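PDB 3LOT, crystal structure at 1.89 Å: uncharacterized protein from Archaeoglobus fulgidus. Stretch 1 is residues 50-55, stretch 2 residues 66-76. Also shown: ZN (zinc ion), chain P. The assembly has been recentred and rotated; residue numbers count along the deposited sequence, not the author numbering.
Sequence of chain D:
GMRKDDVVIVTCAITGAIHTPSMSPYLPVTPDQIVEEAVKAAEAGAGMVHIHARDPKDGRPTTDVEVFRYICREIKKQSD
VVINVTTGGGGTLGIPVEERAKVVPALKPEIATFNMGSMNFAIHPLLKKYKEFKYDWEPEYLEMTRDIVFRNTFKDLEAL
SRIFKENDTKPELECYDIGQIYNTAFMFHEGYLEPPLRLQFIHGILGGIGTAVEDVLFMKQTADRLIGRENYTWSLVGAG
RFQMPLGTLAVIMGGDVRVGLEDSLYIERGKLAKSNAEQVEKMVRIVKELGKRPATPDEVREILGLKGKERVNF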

ATOM      1  N   HIS D  50      17.323 -26.129   6.308  1.00 13.15           N
ATOM      2  CA  HIS D  50      16.956 -26.376   4.928  1.00 13.48           C
ATOM      3  C   HIS D  50      18.140 -26.924   4.138  1.00 12.41           C
ATOM      4  O   HIS D  50      19.166 -26.299   4.103  1.00 11.06           O
ATOM      5  CB  HIS D  50      16.420 -25.096   4.327  1.00 13.69           C
ATOM      6  CG  HIS D  50      16.030 -25.237   2.911  1.00 13.76           C
ATOM      7  ND1 HIS D  50      15.062 -26.124   2.491  1.00 17.11           N
ATOM      8  CD2 HIS D  50      16.501 -24.627   1.795  1.00 14.39           C
ATOM      9  CE1 HIS D  50      14.938 -26.033   1.181  1.00 18.82           C
ATOM     10  NE2 HIS D  50      15.777 -25.115   0.743  1.00 14.47           N
ATOM     11  N   ILE D  51      17.962 -28.110   3.548  1.00 11.79           N
ATOM     12  CA  ILE D  51      19.063 -28.915   2.996  1.00 12.02           C
ATOM     13  C   ILE D  51      18.990 -29.076   1.460  1.00 12.97           C
ATOM     14  O   ILE D  51      17.939 -29.462   0.921  1.00 13.42           O
ATOM     15  CB  ILE D  51      19.113 -30.336   3.668  1.00 11.70           C
ATOM     16  CG1 ILE D  51      19.353 -30.217   5.199  1.00 12.22           C
ATOM     17  CG2 ILE D  51      20.162 -31.259   3.000  1.00  7.52           C
ATOM     18  CD1 ILE D  51      20.554 -29.365   5.641  1.00 12.52           C
ATOM     19  N   HIS D  52      20.081 -28.710   0.789  1.00 12.65           N
ATOM     20  CA  HIS D  52      20.421 -29.183  -0.556  1.00 13.58           C
ATOM     21  C   HIS D  52      21.619 -30.151  -0.505  1.00 14.13           C
ATOM     22  O   HIS D  52      22.422 -30.116   0.423  1.00 14.17           O
ATOM     23  CB  HIS D  52      20.872 -28.044  -1.462  1.00 13.52           C
ATOM     24  CG  HIS D  52      19.802 -27.058  -1.820  1.00 15.62           C
ATOM     25  ND1 HIS D  52      19.532 -26.695  -3.130  1.00 14.79           N
ATOM     26  CD2 HIS D  52      18.965 -26.328  -1.048  1.00 15.62           C
ATOM     27  CE1 HIS D  52      18.556 -25.810  -3.143  1.00 14.46           C
ATOM     28  NE2 HIS D  52      18.190 -25.579  -1.897  1.00 15.73           N
ATOM     29  N   ALA D  53      21.750 -30.966  -1.547  1.00 14.59           N
ATOM     30  CA  ALA D  53      22.938 -31.796  -1.752  1.00 14.26           C
ATOM     31  C   ALA D  53      23.883 -31.108  -2.748  1.00 14.61           C
ATOM     32  O   ALA D  53      23.446 -30.370  -3.638  1.00 14.20           O
ATOM     33  CB  ALA D  53      22.519 -33.158  -2.290  1.00 14.31           C
ATOM     34  N   ARG D  54      25.170 -31.403  -2.600  1.00 14.85           N
ATOM     35  CA  ARG D  54      26.215 -31.003  -3.511  1.00 15.45           C
ATOM     36  C   ARG D  54      27.164 -32.193  -3.691  1.00 17.43           C
ATOM     37  O   ARG D  54      27.459 -32.931  -2.743  1.00 16.35           O
ATOM     38  CB  ARG D  54      27.014 -29.860  -2.930  1.00 14.86           C
ATOM     39  CG  ARG D  54      26.282 -28.553  -2.940  1.00 13.83           C
ATOM     40  CD  ARG D  54      27.111 -27.513  -2.314  1.00 11.08           C
ATOM     41  NE  ARG D  54      26.460 -26.206  -2.348  1.00 11.62           N
ATOM     42  CZ  ARG D  54      26.412 -25.377  -3.391  1.00 11.69           C
ATOM     43  NH1 ARG D  54      26.918 -25.679  -4.580  1.00 12.54           N
ATOM     44  NH2 ARG D  54      25.774 -24.243  -3.265  1.00 10.67           N
ATOM     45  N   ASP D  55      27.639 -32.357  -4.913  1.00 18.82           N
ATOM     46  CA  ASP D  55      28.659 -33.364  -5.230  1.00 20.07           C
ATOM     47  C   ASP D  55      29.923 -33.089  -4.402  1.00 20.54           C
ATOM     48  O   ASP D  55      30.466 -31.985  -4.456  1.00 19.91           O
ATOM     49  CB  ASP D  55      28.905 -33.242  -6.739  1.00 21.05           C
ATOM     50  CG  ASP D  55      29.764 -34.323  -7.300  1.00 23.33           C
ATOM     51  OD1 ASP D  55      30.580 -34.920  -6.572  1.00 26.31           O
ATOM     52  OD2 ASP D  55      29.620 -34.544  -8.515  1.00 29.78           O
TER
HETATM   53 ZN    ZN P 501      16.751 -23.920  -1.137  1.00 43.26          ZN
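Stretch 2, residues 66-76: EVFRYICREIK

Stretch 2 (residues 66-76) is one unbroken run of α-helix, part of a longer helix that begins before Glu66 and continues beyond Lys76. Its backbone is held by regular i to i+4 hydrogen bonds, from Tyr70 N to Glu66 O (3.0 Å) through to Lys76 N to Cys72 O (3.0 Å). It packs on an extended segment, in which His50 and Ile51 end a strand that starts earlier in the chain and the following residues stay extended, with phi between -98° and -138° from His52 to Arg54. The backbones come closest where Ala53 CA lies 5.9 Å from Phe68 CA. The helix runs against the direction of the extended segment: the N-terminal part, Val67 and Phe68, lies by Ala53, while Ile75, two turns on, reaches back to Ile51. No hydrogen bond or salt bridge crosses between the stretches; the 344 Å² they bury together is mainly a matter of aliphatic and aromatic packing.

Ile51, Ala53 and Phe68 cover the most surface. Ile51 and Ala53 both point toward the helix, while the intervening His52 points away, the alternation expected of an extended chain. Ile51 (chi1 m, chi2 m) spreads along the helix: its CG2 meets Ile71 CG2 at 3.8 Å, and its CD1 meets Ile75 CD1, also at 3.8 Å. Since Ile71 and Ile75 are four residues apart, they present their side chains on the same side of the helix, one turn after the other, and a single isoleucine can touch both.

Ala53 has only a methyl group to offer, and the helix comes close around it. Its CB is 3.8 Å from Val67 CG1 and sits over one face of the Phe68 ring, 4.0 Å from the centroid and 18° off the ring normal, a CH-pi contact. Ile71 CD1 is more loosely placed, 4.5 Å from Ala53 CB.

The CA-to-CB bond of Phe68 points sideways, but with chi1 at -81° the ring swings in and its end comes nearer to the extended segment. There it also meets backbone: Phe68 CE1 is 3.5 Å from Ile51 O, which lies at the ring edge near its plane, and Phe68 CZ is 3.6 Å from Ala53 N. Ile51 CG2 adds a side-chain contact to Phe68 CE1 at 4.2 Å. The carbonyl of His52 is buried by the packing without a polar partner; its O lies 4.1 Å from Ile71 CD1.

The side chains of His50 and His52 serve a different purpose, binding the zinc ion ZN through His50 NE2 at 2.4 Å and His52 NE2 at 2.3 Å, with two further ligand atoms from elsewhere in the structure. On the helix, Glu66, Arg69, Tyr70, Arg73, Glu74 and Lys76 stay out of reach of the extended segment. Two of them pair with each other, Arg69 NE donating to Glu66 OE1 at 2.7 Å in a salt bridge.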

ATOM      1  N   GLU D  66      20.609 -40.497  -2.764  1.00 15.62           N
ATOM      2  CA  GLU D  66      21.507 -41.149  -1.814  1.00 16.31           C
ATOM      3  C   GLU D  66      22.378 -40.176  -1.029  1.00 15.27           C
ATOM      4  O   GLU D  66      22.702 -40.453   0.142  1.00 14.00           O
ATOM      5  CB  GLU D  66      22.347 -42.231  -2.464  1.00 17.95           C
ATOM      6  CG  GLU D  66      21.511 -43.500  -2.839  1.00 21.97           C
ATOM      7  CD  GLU D  66      20.123 -43.648  -2.139  1.00 27.45           C
ATOM      8  OE1 GLU D  66      20.034 -43.636  -0.876  1.00 28.98           O
ATOM      9  OE2 GLU D  66      19.118 -43.824  -2.889  1.00 33.12           O
ATOM     10  N   VAL D  67      22.693 -39.038  -1.641  1.00 13.47           N
ATOM     11  CA  VAL D  67      23.440 -37.990  -0.946  1.00 13.26           C
ATOM     12  C   VAL D  67      22.527 -37.277   0.047  1.00 13.42           C
ATOM     13  O   VAL D  67      22.865 -37.079   1.230  1.00 12.16           O
ATOM     14  CB  VAL D  67      24.105 -36.987  -1.953  1.00 13.49           C
ATOM     15  CG1 VAL D  67      24.870 -35.884  -1.215  1.00 10.31           C
ATOM     16  CG2 VAL D  67      25.076 -37.769  -2.925  1.00 14.78           C
ATOM     17  N   PHE D  68      21.347 -36.906  -0.409  1.00 13.08           N
ATOM     18  CA  PHE D  68      20.305 -36.534   0.563  1.00 13.42           C
ATOM     19  C   PHE D  68      20.119 -37.524   1.702  1.00 13.49           C
ATOM     20  O   PHE D  68      19.997 -37.120   2.867  1.00 14.02           O
ATOM     21  CB  PHE D  68      18.964 -36.337  -0.113  1.00 13.04           C
ATOM     22  CG  PHE D  68      18.822 -35.010  -0.763  1.00 14.05           C
ATOM     23  CD1 PHE D  68      18.568 -33.881   0.011  1.00 14.80           C
ATOM     24  CD2 PHE D  68      18.926 -34.883  -2.135  1.00 14.80           C
ATOM     25  CE1 PHE D  68      18.411 -32.640  -0.562  1.00 14.73           C
ATOM     26  CE2 PHE D  68      18.766 -33.660  -2.734  1.00 15.96           C
ATOM     27  CZ  PHE D  68      18.508 -32.516  -1.944  1.00 14.70           C
ATOM     28  N   ARG D  69      20.049 -38.804   1.372  1.00 13.71           N
ATOM     29  CA  ARG D  69      19.738 -39.802   2.397  1.00 14.47           C
ATOM     30  C   ARG D  69      20.840 -39.792   3.455  1.00 14.55           C
ATOM     31  O   ARG D  69      20.555 -39.791   4.668  1.00 14.17           O
ATOM     32  CB  ARG D  69      19.525 -41.189   1.823  1.00 14.37           C
ATOM     33  CG  ARG D  69      18.961 -42.152   2.885  1.00 15.76           C
ATOM     34  CD  ARG D  69      18.799 -43.540   2.391  1.00 17.08           C
ATOM     35  NE  ARG D  69      18.186 -43.626   1.071  1.00 17.05           N
ATOM     36  CZ  ARG D  69      16.882 -43.571   0.823  1.00 22.28           C
ATOM     37  NH1 ARG D  69      15.993 -43.387   1.806  1.00 23.65           N
ATOM     38  NH2 ARG D  69      16.452 -43.694  -0.432  1.00 23.54           N
ATOM     39  N   TYR D  70      22.083 -39.739   2.990  1.00 14.29           N
ATOM     40  CA  TYR D  70      23.221 -39.685   3.886  1.00 13.84           C
ATOM     41  C   TYR D  70      23.189 -38.449   4.776  1.00 12.56           C
ATOM     42  O   TYR D  70      23.314 -38.573   5.994  1.00 11.48           O
ATOM     43  CB  TYR D  70      24.537 -39.771   3.098  1.00 14.06           C
ATOM     44  CG  TYR D  70      25.764 -39.635   3.946  1.00 14.27           C
ATOM     45  CD1 TYR D  70      26.356 -40.755   4.558  1.00 15.88           C
ATOM     46  CD2 TYR D  70      26.343 -38.397   4.134  1.00 13.65           C
ATOM     47  CE1 TYR D  70      27.511 -40.609   5.349  1.00 16.62           C
ATOM     48  CE2 TYR D  70      27.448 -38.232   4.908  1.00 14.31           C
ATOM     49  CZ  TYR D  70      28.034 -39.323   5.532  1.00 14.92           C
ATOM     50  OH  TYR D  70      29.170 -39.112   6.285  1.00 12.31           O
ATOM     51  N   ILE D  71      23.055 -37.271   4.172  1.00 12.62           N
ATOM     52  CA  ILE D  71      23.046 -36.003   4.907  1.00 12.04           C
ATOM     53  C   ILE D  71      21.941 -35.964   5.972  1.00 12.31           C
ATOM     54  O   ILE D  71      22.178 -35.660   7.149  1.00 11.51           O
ATOM     55  CB  ILE D  71      22.855 -34.803   3.964  1.00 12.08           C
ATOM     56  CG1 ILE D  71      24.047 -34.697   3.012  1.00 11.70           C
ATOM     57  CG2 ILE D  71      22.717 -33.519   4.749  1.00 12.15           C
ATOM     58  CD1 ILE D  71      23.915 -33.650   1.952  1.00 11.97           C
ATOM     59  N   CYS D  72      20.746 -36.372   5.582  1.00 12.72           N
ATOM     60  CA  CYS D  72      19.592 -36.277   6.497  1.00 12.79           C
ATOM     61  C   CYS D  72      19.710 -37.276   7.627  1.00 13.11           C
ATOM     62  O   CYS D  72      19.433 -36.950   8.776  1.00 12.84           O
ATOM     63  CB  CYS D  72      18.281 -36.435   5.733  1.00 12.99           C
ATOM     64  SG  CYS D  72      18.058 -35.070   4.614  1.00 13.85           S
ATOM     65  N   ARG D  73      20.176 -38.484   7.316  1.00 13.68           N
ATOM     66  CA  ARG D  73      20.325 -39.493   8.339  1.00 13.24           C
ATOM     67  C   ARG D  73      21.358 -39.071   9.385  1.00 13.02           C
ATOM     68  O   ARG D  73      21.160 -39.248  10.585  1.00 12.65           O
ATOM     69  CB  ARG D  73      20.738 -40.841   7.727  1.00 13.71           C
ATOM     70  CG  ARG D  73      20.924 -41.955   8.779  1.00 17.28           C
ATOM     71  CD  ARG D  73      21.278 -43.320   8.141  1.00 23.61           C
ATOM     72  NE  ARG D  73      22.387 -43.192   7.188  1.00 28.12           N
ATOM     73  CZ  ARG D  73      22.330 -43.466   5.880  1.00 31.41           C
ATOM     74  NH1 ARG D  73      21.229 -43.939   5.305  1.00 32.57           N
ATOM     75  NH2 ARG D  73      23.425 -43.300   5.136  1.00 34.22           N
ATOM     76  N   GLU D  74      22.466 -38.519   8.916  1.00 13.53           N
ATOM     77  CA  GLU D  74      23.538 -38.088   9.802  1.00 14.18           C
ATOM     78  C   GLU D  74      23.139 -36.892  10.642  1.00 13.66           C
ATOM     79  O   GLU D  74      23.536 -36.815  11.806  1.00 13.49           O
ATOM     80  CB  GLU D  74      24.810 -37.787   8.987  1.00 14.59           C
ATOM     81  CG  GLU D  74      25.439 -39.042   8.350  1.00 16.55           C
ATOM     82  CD  GLU D  74      26.192 -39.893   9.366  1.00 18.84           C
ATOM     83  OE1 GLU D  74      27.073 -39.348  10.049  1.00 25.43           O
ATOM     84  OE2 GLU D  74      25.915 -41.093   9.485  1.00 23.09           O
ATOM     85  N   ILE D  75      22.380 -35.942  10.079  1.00 14.36           N
ATOM     86  CA  ILE D  75      21.878 -34.827  10.904  1.00 13.61           C
ATOM     87  C   ILE D  75      20.971 -35.407  12.013  1.00 13.58           C
ATOM     88  O   ILE D  75      21.109 -35.082  13.230  1.00 13.54           O
ATOM     89  CB  ILE D  75      21.097 -33.760  10.100  1.00 14.71           C
ATOM     90  CG1 ILE D  75      22.009 -33.034   9.102  1.00 12.87           C
ATOM     91  CG2 ILE D  75      20.501 -32.696  11.066  1.00 12.03           C
ATOM     92  CD1 ILE D  75      21.246 -32.272   8.003  1.00 12.95           C
ATOM     93  N   LYS D  76      20.068 -36.297  11.613  1.00 13.64           N
ATOM     94  CA  LYS D  76      19.084 -36.883  12.575  1.00 13.56           C
ATOM     95  C   LYS D  76      19.753 -37.657  13.734  1.00 13.52           C
ATOM     96  O   LYS D  76      19.257 -37.633  14.848  1.00 12.58           O
ATOM     97  CB  LYS D  76      18.073 -37.764  11.823  1.00 13.87           C
ATOM     98  CG  LYS D  76      17.005 -38.456  12.657  1.00 13.04           C
ATOM     99  CD  LYS D  76      16.090 -39.209  11.712  1.00 14.24           C
ATOM    100  CE  LYS D  76      15.203 -40.208  12.386  1.00 17.10           C
ATOM    101  NZ  LYS D  76      16.040 -41.266  12.953  1.00 17.57           N
TER